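Local coordinates for protein glycine betaine/carnitine/choline ABC transporter (Staphylococcus aureus subsp. aureus Mu50, PDB 3O66) that probably binds glycine betaine, carnitine or choline as the substrate-binding component of an ABC-type transport system for these quaternary ammonium compounds, at residues Asp142-Met147 against Lys189-Leu194. Residues are numbered along the deposited sequence; the frame is centred on the assembly and turned at random.
Sequences DLRLGM and KLDVAL
Strands 144-147 and 192-194 run parallel, the axes of these short segments approaching to 4.6 Å, in the mixed sheet of one lobe of a periplasmic-binding-protein fold. Strand 144-148 lies between 172-176 and 192-196; the link joining those two, through helix 181-186, passes over it. Backbone bonds form the usual parallel ladder: Gly146 N gives to Val192 O at 2.9 Å, and Leu194 N reaches Gly146 O at 2.8 Å, nearly along the C=O axis. Arg144 O accepts twice in its carbonyl plane, from Asp191 N and Val192 N.

Where the strands begin, polar side chains take over. Arg144 and Asp191 form a side-on salt bridge, Arg144 NE to Asp191 OD2 (3.1 Å) and NH2 to OD1 (3.0 Å), both almost straight. The carboxylate meets the guanidinium edge in plane but is itself turned 51° from it, so each oxygen is approached from above its plane. Asp191 OD2 also accepts Arg144 N, on its anti lone pair, at 2.8 Å.

Apolar contacts line both faces. Leu145 CD1 meets Val192 CG1 at 3.7 Å beside Phe170; on the other face Leu190 CD1 lies 3.6 Å from Gly146 CA, packed against helix 181-186.

Held by three bonds from one residue, the Asp191 carboxylate is fixed in rotation and probably stays ionised.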
loop_
_atom_site.group_PDB
_atom_site.type_symbol
_atom_site.label_atom_id
_atom_site.label_comp_id
_atom_site.label_asym_id
_atom_site.label_seq_id
_atom_site.Cartn_x
_atom_site.Cartn_y
_atom_site.Cartn_z
ATOM N N ASP A 142 -22.076 -17.737 -11.628
ATOM C CA ASP A 142 -22.657 -18.416 -10.479
ATOM C C ASP A 142 -22.098 -17.885 -9.155
ATOM O O ASP A 142 -22.382 -18.438 -8.089
ATOM C CB ASP A 142 -22.413 -19.934 -10.605
ATOM C CG ASP A 142 -23.036 -20.522 -11.867
ATOM O OD1 ASP A 142 -24.194 -20.159 -12.200
ATOM O OD2 ASP A 142 -22.368 -21.355 -12.527
ATOM N N LEU A 143 -21.322 -16.807 -9.212
ATOM C CA LEU A 143 -20.621 -16.306 -8.008
ATOM C C LEU A 143 -21.176 -14.960 -7.499
ATOM O O LEU A 143 -21.714 -14.186 -8.275
ATOM C CB LEU A 143 -19.116 -16.187 -8.279
ATOM C CG LEU A 143 -18.372 -17.512 -8.557
ATOM C CD1 LEU A 143 -16.881 -17.295 -8.874
ATOM C CD2 LEU A 143 -18.533 -18.506 -7.404
ATOM N N ARG A 144 -21.028 -14.707 -6.199
ATOM C CA ARG A 144 -21.405 -13.446 -5.560
ATOM C C ARG A 144 -20.139 -12.582 -5.356
ATOM O O ARG A 144 -19.190 -13.019 -4.670
ATOM C CB ARG A 144 -22.076 -13.724 -4.191
ATOM C CG ARG A 144 -23.346 -14.592 -4.271
ATOM C CD ARG A 144 -23.693 -15.215 -2.904
ATOM N NE ARG A 144 -22.641 -16.142 -2.491
ATOM C CZ ARG A 144 -22.540 -16.674 -1.271
ATOM N NH1 ARG A 144 -23.434 -16.389 -0.337
ATOM N NH2 ARG A 144 -21.536 -17.499 -0.985
ATOM N N LEU A 145 -20.119 -11.402 -5.988
ATOM C CA LEU A 145 -19.070 -10.374 -5.797
ATOM C C LEU A 145 -19.478 -9.256 -4.807
ATOM O O LEU A 145 -20.563 -8.696 -4.924
ATOM C CB LEU A 145 -18.689 -9.717 -7.129
ATOM C CG LEU A 145 -17.623 -8.605 -7.128
ATOM C CD1 LEU A 145 -16.244 -9.116 -6.654
ATOM C CD2 LEU A 145 -17.507 -7.990 -8.531
ATOM N N GLY A 146 -18.596 -8.946 -3.861
ATOM C CA GLY A 146 -18.728 -7.751 -2.991
ATOM C C GLY A 146 -17.639 -6.759 -3.376
ATOM O O GLY A 146 -16.483 -7.162 -3.575
HETATM N N MSE A 147 -17.997 -5.477 -3.498
HETATM C CA MSE A 147 -17.009 -4.422 -3.785
HETATM C C MSE A 147 -17.372 -3.147 -3.024
HETATM O O MSE A 147 -18.518 -2.996 -2.601
HETATM C CB MSE A 147 -16.966 -4.127 -5.302
HETATM C CG MSE A 147 -18.197 -3.439 -5.810
HETATM SE SE MSE A 147 -19.600 -4.746 -6.096
HETATM C CE MSE A 147 -19.427 -4.770 -8.061
ATOM N N LYS A 189 -20.692 -15.153 2.850
ATOM C CA LYS A 189 -21.715 -14.272 2.285
ATOM C C LYS A 189 -21.327 -13.777 0.888
ATOM O O LYS A 189 -22.188 -13.350 0.129
ATOM C CB LYS A 189 -22.014 -13.081 3.214
ATOM C CG LYS A 189 -22.798 -13.437 4.482
ATOM C CD LYS A 189 -24.235 -13.925 4.133
ATOM C CE LYS A 189 -25.085 -14.234 5.389
ATOM N NZ LYS A 189 -24.418 -15.183 6.357
ATOM N N LEU A 190 -20.035 -13.850 0.553
ATOM C CA LEU A 190 -19.550 -13.557 -0.786
ATOM C C LEU A 190 -18.694 -14.737 -1.269
ATOM O O LEU A 190 -18.163 -15.493 -0.465
ATOM C CB LEU A 190 -18.649 -12.307 -0.784
ATOM C CG LEU A 190 -19.239 -10.985 -0.310
ATOM C CD1 LEU A 190 -18.144 -9.947 -0.230
ATOM C CD2 LEU A 190 -20.382 -10.541 -1.238
ATOM N N ASP A 191 -18.534 -14.857 -2.579
ATOM C CA ASP A 191 -17.584 -15.807 -3.141
ATOM C C ASP A 191 -16.297 -15.104 -3.553
ATOM O O ASP A 191 -15.217 -15.711 -3.537
ATOM C CB ASP A 191 -18.208 -16.510 -4.337
ATOM C CG ASP A 191 -19.492 -17.260 -3.965
ATOM O OD1 ASP A 191 -19.456 -18.112 -3.036
ATOM O OD2 ASP A 191 -20.540 -16.969 -4.577
ATOM N N VAL A 192 -16.434 -13.838 -3.936
ATOM C CA VAL A 192 -15.321 -13.001 -4.409
ATOM C C VAL A 192 -15.509 -11.576 -3.850
ATOM O O VAL A 192 -16.657 -11.053 -3.796
ATOM C CB VAL A 192 -15.294 -12.947 -5.972
ATOM C CG1 VAL A 192 -14.087 -12.138 -6.475
ATOM C CG2 VAL A 192 -15.264 -14.332 -6.575
ATOM N N ALA A 193 -14.400 -10.939 -3.444
ATOM C CA ALA A 193 -14.421 -9.581 -2.933
ATOM C C ALA A 193 -13.376 -8.781 -3.697
ATOM O O ALA A 193 -12.307 -9.325 -4.065
ATOM C CB ALA A 193 -14.102 -9.562 -1.424
ATOM N N LEU A 194 -13.690 -7.526 -3.979
ATOM C CA LEU A 194 -12.666 -6.585 -4.418
ATOM C C LEU A 194 -12.206 -5.825 -3.168
ATOM O O LEU A 194 -12.904 -4.924 -2.673
ATOM C CB LEU A 194 -13.241 -5.628 -5.454
ATOM C CG LEU A 194 -12.200 -4.663 -6.061
ATOM C CD1 LEU A 194 -11.084 -5.413 -6.867
ATOM C CD2 LEU A 194 -12.954 -3.709 -6.921
#